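Local coordinates for protein beta-galactosidase (Marinomonas sp. ef1, PDB 6Y2K) that probably hydrolyses terminal beta-D-galactosyl residues from beta-galactosides as a cold-active family GH42 beta-galactosidase that assembles into a hexamer, at residues A[341-346]-A[611-616]; A[494-499]-A[549-554]; A[638-643]-A[650-655]. All blocks are in the same frame, centred on the assembly; numbering follows the deposited sequence.

Three contacts in one chain illustrate how chemistry follows place in a fold. Contacts 1 and 2 are both buried, yet both rest on polar groups: in contact 1 arginines hydrogen-bond to the carbonyls at a helix end, in contact 2 an arginine stacks on a tryptophan beside a shared carboxylate. Contact 3, only partly buried, is backbone pairing with apolar side chains at the edge of a small antiparallel sheet. That sheet also supplies strand 610-615 to contact 1, helix 333-343 reaches both, and the salt bridge Glu614–Lys655 joins the two, whose centres lie about 13 Å apart. Contact 2 stands alone, its centre about 34 Å from that of contact 1 and about 43 Å from that of contact 3.

Contact 1: A[341-346]-A[611-616]; sequences AFSHGA and RVRERG
Helix 333-343 ends in a Schellman motif, with Ala346 N bonded to Ala341 O and Gly345 N to Phe342 O, and strand 610-615 passes the end with Ser343 and Arg613 as the nearest residues, their CA atoms 6.1 Å apart. Gly345, at positive phi, is the C-prime residue of this TIM-barrel helix, and two arginines reach the carbonyls of Phe342 and Ser343. Arg613, its CG anti to the backbone N (chi1 -161°) and its chain extended to NE, sends NH2 to Ser343 O at 3.0 Å, along a carbonyl lone pair. Its CD meanwhile sits over the centre of the His344 ring, 3.4 Å from the centroid, a CH-pi contact. The ring and the guanidinium are not stacked, their planes being 33° apart. His344 ND1 is bonded to Asp300, and Arg613 also reaches the carbonyls of Ser408 and Val453, so the buried guanidinium is gripped from several directions. Arg615 bends at chi3 (64°) and lays one guanidinium face over Gly345 CA, while its NH2 bonds to the carbonyls of Met404 and Leu406. The positive charges of both arginines at the carboxyl end of the helix would probably complement its dipole. Phe342 O accepts two bonds, from Gly345 N and from Arg615 NH1 at 2.9 Å, and a water links the same NH1 to Ala346 O.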
loop_
_atom_site.group_PDB
_atom_site.type_symbol
_atom_site.label_atom_id
_atom_site.label_comp_id
_atom_site.label_asym_id
_atom_site.label_seq_id
_atom_site.Cartn_x
_atom_site.Cartn_y
_atom_site.Cartn_z
ATOM N N ALA A 341 -28.235 11.373 27.039
ATOM C CA ALA A 341 -29.159 12.523 27.031
ATOM C C ALA A 341 -29.385 13.083 28.444
ATOM O O ALA A 341 -29.337 14.308 28.645
ATOM C CB ALA A 341 -30.479 12.160 26.379
ATOM N N PHE A 342 -29.581 12.196 29.422
ATOM C CA PHE A 342 -29.747 12.625 30.834
ATOM C C PHE A 342 -28.530 13.383 31.366
ATOM O O PHE A 342 -28.694 14.375 32.074
ATOM C CB PHE A 342 -30.038 11.439 31.757
ATOM C CG PHE A 342 -31.384 10.773 31.534
ATOM C CD1 PHE A 342 -32.470 11.448 30.966
ATOM C CD2 PHE A 342 -31.568 9.466 31.946
ATOM C CE1 PHE A 342 -33.687 10.805 30.780
ATOM C CE2 PHE A 342 -32.791 8.829 31.791
ATOM C CZ PHE A 342 -33.850 9.495 31.200
ATOM N N SER A 343 -27.322 12.950 31.000
ATOM C CA SER A 343 -26.089 13.658 31.410
ATOM C C SER A 343 -25.990 15.099 30.882
ATOM O O SER A 343 -25.328 15.935 31.505
ATOM C CB SER A 343 -24.830 12.857 31.038
ATOM O OG SER A 343 -24.494 12.978 29.655
ATOM N N HIS A 344 -26.638 15.381 29.745
ATOM C CA HIS A 344 -26.723 16.737 29.185
ATOM C C HIS A 344 -27.963 17.519 29.675
ATOM O O HIS A 344 -28.249 18.607 29.159
ATOM C CB HIS A 344 -26.696 16.682 27.639
ATOM C CG HIS A 344 -25.377 16.249 27.067
ATOM N ND1 HIS A 344 -24.452 17.144 26.573
ATOM C CD2 HIS A 344 -24.825 15.019 26.919
ATOM C CE1 HIS A 344 -23.385 16.484 26.150
ATOM N NE2 HIS A 344 -23.586 15.192 26.346
ATOM N N GLY A 345 -28.691 16.983 30.662
ATOM C CA GLY A 345 -29.828 17.683 31.272
ATOM C C GLY A 345 -31.187 17.409 30.656
ATOM O O GLY A 345 -32.150 18.110 30.959
ATOM N N ALA A 346 -31.292 16.396 29.792
ATOM C CA ALA A 346 -32.575 16.070 29.192
ATOM C C ALA A 346 -33.565 15.705 30.293
ATOM O O ALA A 346 -33.254 14.870 31.145
ATOM C CB ALA A 346 -32.440 14.918 28.212
ATOM N N ARG A 611 -16.124 9.335 27.074
ATOM C CA ARG A 611 -16.645 10.671 27.288
ATOM C C ARG A 611 -17.158 10.751 28.714
ATOM O O ARG A 611 -17.532 9.730 29.297
ATOM C CB ARG A 611 -17.785 10.969 26.311
ATOM C CG ARG A 611 -17.379 11.020 24.838
ATOM C CD ARG A 611 -16.548 12.264 24.568
ATOM N NE ARG A 611 -16.284 12.475 23.153
ATOM C CZ ARG A 611 -15.306 11.894 22.456
ATOM N NH1 ARG A 611 -14.476 11.010 23.013
ATOM N NH2 ARG A 611 -15.168 12.184 21.169
ATOM N N VAL A 612 -17.162 11.970 29.249
ATOM C CA VAL A 612 -17.609 12.263 30.607
ATOM C C VAL A 612 -18.393 13.578 30.598
ATOM O O VAL A 612 -18.123 14.485 29.797
ATOM C CB VAL A 612 -16.416 12.361 31.587
ATOM C CG1 VAL A 612 -16.865 12.784 32.982
ATOM C CG2 VAL A 612 -15.709 11.028 31.694
ATOM N N ARG A 613 -19.381 13.667 31.474
ATOM C CA ARG A 613 -20.091 14.923 31.703
ATOM C C ARG A 613 -20.594 14.951 33.148
ATOM O O ARG A 613 -20.864 13.897 33.727
ATOM C CB ARG A 613 -21.250 15.099 30.707
ATOM C CG ARG A 613 -21.714 16.538 30.608
ATOM C CD ARG A 613 -22.743 16.793 29.514
ATOM N NE ARG A 613 -22.847 18.229 29.291
ATOM C CZ ARG A 613 -23.469 19.101 30.087
ATOM N NH1 ARG A 613 -23.433 20.397 29.780
ATOM N NH2 ARG A 613 -24.129 18.707 31.184
ATOM N N GLU A 614 -20.686 16.153 33.717
ATOM C CA GLU A 614 -21.146 16.342 35.096
ATOM C C GLU A 614 -22.490 17.053 35.175
ATOM O O GLU A 614 -22.772 17.948 34.381
ATOM C CB GLU A 614 -20.132 17.165 35.884
ATOM C CG GLU A 614 -18.752 16.536 35.938
ATOM C CD GLU A 614 -17.804 17.245 36.895
ATOM O OE1 GLU A 614 -16.710 16.694 37.132
ATOM O OE2 GLU A 614 -18.146 18.335 37.420
ATOM N N ARG A 615 -23.302 16.644 36.148
ATOM C CA ARG A 615 -24.470 17.402 36.599
ATOM C C ARG A 615 -24.386 17.551 38.116
ATOM O O ARG A 615 -24.653 16.600 38.856
ATOM C CB ARG A 615 -25.764 16.694 36.203
ATOM C CG ARG A 615 -26.017 16.724 34.702
ATOM C CD ARG A 615 -27.395 16.201 34.327
ATOM N NE ARG A 615 -28.472 17.042 34.858
ATOM C CZ ARG A 615 -29.771 16.742 34.818
ATOM N NH1 ARG A 615 -30.206 15.612 34.261
ATOM N NH2 ARG A 615 -30.652 17.591 35.336
ATOM N N GLY A 616 -23.983 18.737 38.566
ATOM C CA GLY A 616 -23.713 18.990 39.981
ATOM C C GLY A 616 -22.677 18.024 40.530
ATOM O O GLY A 616 -21.542 17.988 40.058
HETATM O O HOH W 1 -33.110 15.146 33.793
#

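Contact 2: A[494-499]-A[549-554]; sequences GPRTGS and WHEQIK
Arg496 has CG anti to its own carbonyl carbon (chi1 -47°) and bends at chi3 (77°), while Trp549 has CG anti to its backbone N (chi1 -165°); together these torsions lay guanidinium and indole flat on each other. The loop 494-499 that carries the arginine consists of two type II beta turns, Gly494 to Thr497 and Arg496 to Ser499. The stack is a cation-pi interaction over the six-membered ring, with Arg496 CZ 3.3 Å from Trp549 CH2. Arg496 CD lies over the same face, 3.7 Å from the ring centroid. The outer nitrogens of Arg496 bond to the carbonyls of Gln427 and Pro428, which fixes the rotation of the group. Glu551 OE2 joins the partners: its syn lone pair takes Arg496 N at 3.0 Å, and its anti lone pair takes Trp549 NE1 at 2.9 Å, in the plane of the indole. Tyr578 OH bonds to OE1; with two N-H donors on OE2, the buried carboxylate is probably ionised. Pro495 CB packs against Trp549 CD1 at 3.7 Å. An alanine in place of Trp549 would remove the stacking surface and one of the two donors to OE2, and would probably leave Arg496 less well held. Within the trimerisation domain, the loop follows strand 490-493 of the mixed sheet, and strand 549-555, which pairs with 521-528, brings Trp549 against Val526 and Cys582.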
loop_
_atom_site.group_PDB
_atom_site.type_symbol
_atom_site.label_atom_id
_atom_site.label_comp_id
_atom_site.label_asym_id
_atom_site.label_seq_id
_atom_site.Cartn_x
_atom_site.Cartn_y
_atom_site.Cartn_z
ATOM N N GLY A 494 -12.185 32.116 16.546
ATOM C CA GLY A 494 -11.665 31.242 15.512
ATOM C C GLY A 494 -11.635 31.898 14.150
ATOM O O GLY A 494 -12.065 33.048 13.996
ATOM N N PRO A 495 -11.119 31.179 13.136
ATOM C CA PRO A 495 -10.966 31.783 11.809
ATOM C C PRO A 495 -12.289 32.266 11.205
ATOM O O PRO A 495 -13.339 31.664 11.449
ATOM C CB PRO A 495 -10.375 30.652 10.964
ATOM C CG PRO A 495 -9.752 29.721 11.949
ATOM C CD PRO A 495 -10.579 29.811 13.190
ATOM N N ARG A 496 -12.208 33.346 10.434
ATOM C CA ARG A 496 -13.363 33.985 9.786
ATOM C C ARG A 496 -14.268 34.778 10.746
ATOM O O ARG A 496 -15.248 35.368 10.291
ATOM C CB ARG A 496 -14.181 32.983 8.934
ATOM C CG ARG A 496 -13.303 32.116 8.037
ATOM C CD ARG A 496 -14.056 31.108 7.196
ATOM N NE ARG A 496 -14.699 31.711 6.032
ATOM C CZ ARG A 496 -15.154 31.040 4.975
ATOM N NH1 ARG A 496 -15.066 29.710 4.906
ATOM N NH2 ARG A 496 -15.718 31.704 3.980
ATOM N N THR A 497 -13.932 34.836 12.038
ATOM C CA THR A 497 -14.660 35.685 12.984
ATOM C C THR A 497 -14.493 37.169 12.606
ATOM O O THR A 497 -13.374 37.639 12.363
ATOM C CB THR A 497 -14.209 35.456 14.439
ATOM O OG1 THR A 497 -14.566 34.125 14.858
ATOM C CG2 THR A 497 -14.852 36.484 15.390
ATOM N N GLY A 498 -15.614 37.890 12.556
ATOM C CA GLY A 498 -15.620 39.294 12.164
ATOM C C GLY A 498 -15.170 39.575 10.732
ATOM O O GLY A 498 -14.634 40.650 10.451
ATOM N N SER A 499 -15.389 38.616 9.830
ATOM C CA SER A 499 -14.979 38.741 8.433
ATOM C C SER A 499 -16.073 39.287 7.495
ATOM O O SER A 499 -15.790 39.580 6.331
ATOM C CB SER A 499 -14.470 37.388 7.911
ATOM O OG SER A 499 -15.491 36.404 7.913
ATOM N N TRP A 549 -8.133 26.136 5.652
ATOM C CA TRP A 549 -8.227 27.582 5.794
ATOM C C TRP A 549 -6.982 28.104 6.517
ATOM O O TRP A 549 -6.654 27.645 7.602
ATOM C CB TRP A 549 -9.482 27.921 6.594
ATOM C CG TRP A 549 -9.876 29.348 6.516
ATOM C CD1 TRP A 549 -9.569 30.337 7.406
ATOM C CD2 TRP A 549 -10.651 29.958 5.488
ATOM N NE1 TRP A 549 -10.105 31.532 6.993
ATOM C CE2 TRP A 549 -10.779 31.327 5.818
ATOM C CE3 TRP A 549 -11.252 29.481 4.315
ATOM C CZ2 TRP A 549 -11.495 32.231 5.019
ATOM C CZ3 TRP A 549 -11.959 30.374 3.518
ATOM C CH2 TRP A 549 -12.074 31.741 3.875
ATOM N N HIS A 550 -6.308 29.063 5.890
ATOM C CA HIS A 550 -4.961 29.482 6.278
ATOM C C HIS A 550 -4.849 30.992 6.072
ATOM O O HIS A 550 -4.476 31.460 4.996
ATOM C CB HIS A 550 -3.945 28.679 5.433
ATOM C CG HIS A 550 -2.501 28.980 5.708
ATOM N ND1 HIS A 550 -1.540 28.914 4.720
ATOM C CD2 HIS A 550 -1.845 29.293 6.850
ATOM C CE1 HIS A 550 -0.358 29.200 5.239
ATOM N NE2 HIS A 550 -0.513 29.423 6.532
ATOM N N GLU A 551 -5.207 31.753 7.103
ATOM C CA GLU A 551 -5.201 33.220 7.009
ATOM C C GLU A 551 -3.791 33.771 7.091
ATOM O O GLU A 551 -3.013 33.348 7.942
ATOM C CB GLU A 551 -6.075 33.849 8.101
ATOM C CG GLU A 551 -7.555 33.648 7.851
ATOM C CD GLU A 551 -8.434 33.964 9.040
ATOM O OE1 GLU A 551 -7.926 34.463 10.078
ATOM O OE2 GLU A 551 -9.653 33.709 8.918
ATOM N N GLN A 552 -3.474 34.706 6.197
ATOM C CA GLN A 552 -2.216 35.447 6.209
ATOM C C GLN A 552 -2.454 36.704 7.051
ATOM O O GLN A 552 -3.238 37.576 6.646
ATOM C CB GLN A 552 -1.805 35.820 4.785
ATOM C CG GLN A 552 -0.501 36.602 4.685
ATOM C CD GLN A 552 -0.183 37.020 3.257
ATOM O OE1 GLN A 552 -0.106 36.177 2.350
ATOM N NE2 GLN A 552 0.019 38.308 3.054
ATOM N N ILE A 553 -1.781 36.796 8.200
ATOM C CA ILE A 553 -2.110 37.782 9.240
ATOM C C ILE A 553 -0.898 38.646 9.599
ATOM O O ILE A 553 0.233 38.154 9.657
ATOM C CB ILE A 553 -2.641 37.073 10.507
ATOM C CG1 ILE A 553 -4.009 36.432 10.225
ATOM C CG2 ILE A 553 -2.769 38.031 11.695
ATOM C CD1 ILE A 553 -4.472 35.454 11.288
ATOM N N LYS A 554 -1.153 39.933 9.827
ATOM C CA LYS A 554 -0.176 40.855 10.399
ATOM C C LYS A 554 -0.667 41.259 11.786
ATOM O O LYS A 554 -1.823 41.661 11.953
ATOM C CB LYS A 554 0.011 42.085 9.507
ATOM C CG LYS A 554 1.049 43.065 10.043
ATOM C CD LYS A 554 1.590 43.979 8.954
ATOM C CE LYS A 554 2.675 44.906 9.492
ATOM N NZ LYS A 554 3.600 45.366 8.413
#

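Contact 3: A[638-643]-A[650-655]; sequences LVIGSM and VAIWKK
Ile652 O accepts two backbone bonds at once, from Val639 N at 2.8 Å and from Ile640 N at 3.0 Å, the signature of a classic beta bulge. Ile652 N returns a nearly straight bond to Ile640 O at 2.9 Å, although the donor sits above the carbonyl plane. The bulge shifts the register by one residue: Leu638 and Trp653 form a non-hydrogen-bonded antiparallel pair, Ile640 and Ile652 a hydrogen-bonded one, and their side chains emerge on opposite faces of the sheet. On the face of Leu638 and Trp653, Leu638 crosses the indole obliquely, its CG over the six-membered ring in a CH-pi contact and its CD2 3.6 Å from Trp653 CE2. Met643 CA approaches the rim of the same indole, near its plane, and a water in that plane joins Trp653 NE1 to Ser642 O. On the face of the isoleucines the two lie side by side and point the same way, with Ile640 CB and Ile652 CB 3.9 Å apart. Val639 CG2 rests across the start of the Lys654 chain, 3.7 Å from Lys654 CG. Beyond the bulge Gly641 takes a positive phi (80°), where a side chain would collide with Val650 O, and a second water bridges Ser642 N, in the loop after the strand, and Val650 O. Strand 636-640 is one of the two outermost strands of the four-stranded antiparallel sheet within this chain, with 649-655 between it and 618-623; the isoleucine face packs on Arg335 and Trp339 of helix 333-343 and on Glu388 and Val391 of helix 377-395.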
loop_
_atom_site.group_PDB
_atom_site.type_symbol
_atom_site.label_atom_id
_atom_site.label_comp_id
_atom_site.label_asym_id
_atom_site.label_seq_id
_atom_site.Cartn_x
_atom_site.Cartn_y
_atom_site.Cartn_z
ATOM N N LEU A 638 -18.722 4.947 43.129
ATOM C CA LEU A 638 -19.575 4.322 42.126
ATOM C C LEU A 638 -21.001 4.201 42.614
ATOM O O LEU A 638 -21.219 3.731 43.725
ATOM C CB LEU A 638 -19.110 2.896 41.826
ATOM C CG LEU A 638 -18.319 2.589 40.566
ATOM C CD1 LEU A 638 -18.022 1.091 40.558
ATOM C CD2 LEU A 638 -19.076 2.995 39.303
ATOM N N VAL A 639 -21.954 4.584 41.765
ATOM C CA VAL A 639 -23.387 4.359 42.011
ATOM C C VAL A 639 -23.962 3.332 41.025
ATOM O O VAL A 639 -24.611 2.373 41.436
ATOM C CB VAL A 639 -24.179 5.677 41.936
ATOM C CG1 VAL A 639 -25.658 5.445 42.241
ATOM C CG2 VAL A 639 -23.580 6.703 42.895
ATOM N N ILE A 640 -23.726 3.546 39.733
ATOM C CA ILE A 640 -24.191 2.650 38.671
ATOM C C ILE A 640 -22.983 2.175 37.856
ATOM O O ILE A 640 -22.077 2.964 37.570
ATOM C CB ILE A 640 -25.178 3.377 37.717
ATOM C CG1 ILE A 640 -26.390 3.945 38.477
ATOM C CG2 ILE A 640 -25.625 2.471 36.576
ATOM C CD1 ILE A 640 -27.354 2.911 39.010
ATOM N N GLY A 641 -22.991 0.899 37.469
ATOM C CA GLY A 641 -21.973 0.340 36.569
ATOM C C GLY A 641 -20.663 -0.017 37.250
ATOM O O GLY A 641 -20.655 -0.431 38.413
ATOM N N SER A 642 -19.553 0.140 36.525
ATOM C CA SER A 642 -18.232 -0.221 37.044
ATOM C C SER A 642 -17.095 0.683 36.587
ATOM O O SER A 642 -17.199 1.418 35.600
ATOM C CB SER A 642 -17.899 -1.682 36.705
ATOM O OG SER A 642 -18.324 -2.014 35.398
ATOM N N MET A 643 -16.002 0.600 37.342
ATOM C CA MET A 643 -14.755 1.276 37.029
ATOM C C MET A 643 -14.186 0.757 35.701
ATOM O O MET A 643 -13.582 1.517 34.948
ATOM C CB MET A 643 -13.756 1.046 38.168
ATOM C CG MET A 643 -12.505 1.902 38.115
ATOM S SD MET A 643 -11.529 1.763 39.633
ATOM C CE MET A 643 -11.229 -0.001 39.673
ATOM N N VAL A 650 -22.112 2.430 30.424
ATOM C CA VAL A 650 -22.288 3.655 31.188
ATOM C C VAL A 650 -21.891 3.374 32.637
ATOM O O VAL A 650 -22.228 2.318 33.173
ATOM C CB VAL A 650 -23.778 4.092 31.193
ATOM C CG1 VAL A 650 -23.967 5.400 31.951
ATOM C CG2 VAL A 650 -24.320 4.207 29.768
ATOM N N ALA A 651 -21.180 4.310 33.259
ATOM C CA ALA A 651 -20.996 4.298 34.711
ATOM C C ALA A 651 -21.354 5.667 35.275
ATOM O O ALA A 651 -21.131 6.693 34.622
ATOM C CB ALA A 651 -19.571 3.918 35.079
ATOM N N ILE A 652 -21.912 5.668 36.486
ATOM C CA ILE A 652 -22.352 6.889 37.159
ATOM C C ILE A 652 -21.754 6.914 38.571
ATOM O O ILE A 652 -21.896 5.948 39.326
ATOM C CB ILE A 652 -23.895 6.988 37.225
ATOM C CG1 ILE A 652 -24.484 6.825 35.807
ATOM C CG2 ILE A 652 -24.314 8.313 37.863
ATOM C CD1 ILE A 652 -25.985 6.901 35.726
ATOM N N TRP A 653 -21.091 8.023 38.893
ATOM C CA TRP A 653 -20.386 8.224 40.152
ATOM C C TRP A 653 -20.949 9.466 40.843
ATOM O O TRP A 653 -21.444 10.374 40.174
ATOM C CB TRP A 653 -18.887 8.461 39.901
ATOM C CG TRP A 653 -18.132 7.335 39.229
ATOM C CD1 TRP A 653 -18.252 6.910 37.927
ATOM C CD2 TRP A 653 -17.106 6.530 39.818
ATOM N NE1 TRP A 653 -17.380 5.869 37.685
ATOM C CE2 TRP A 653 -16.668 5.615 38.829
ATOM C CE3 TRP A 653 -16.523 6.481 41.093
ATOM C CZ2 TRP A 653 -15.668 4.670 39.076
ATOM C CZ3 TRP A 653 -15.522 5.538 41.341
ATOM C CH2 TRP A 653 -15.109 4.644 40.333
ATOM N N LYS A 654 -20.845 9.511 42.170
ATOM C CA LYS A 654 -21.173 10.712 42.941
ATOM C C LYS A 654 -19.933 11.242 43.654
ATOM O O LYS A 654 -19.140 10.465 44.185
ATOM C CB LYS A 654 -22.309 10.455 43.942
ATOM C CG LYS A 654 -22.059 9.382 44.990
ATOM C CD LYS A 654 -23.285 9.224 45.883
ATOM C CE LYS A 654 -23.095 8.127 46.923
ATOM N NZ LYS A 654 -24.355 7.826 47.666
ATOM N N LYS A 655 -19.764 12.562 43.643
ATOM C CA LYS A 655 -18.645 13.201 44.323
ATOM C C LYS A 655 -18.778 13.016 45.837
ATOM O O LYS A 655 -19.892 13.024 46.365
ATOM C CB LYS A 655 -18.584 14.687 43.977
ATOM C CG LYS A 655 -18.231 14.950 42.526
ATOM C CD LYS A 655 -18.215 16.437 42.232
ATOM C CE LYS A 655 -18.136 16.705 40.742
ATOM N NZ LYS A 655 -18.145 18.165 40.456
HETATM O O HOH W 2 -16.404 4.066 35.516
HETATM O O HOH W 3 -20.146 0.568 33.692
#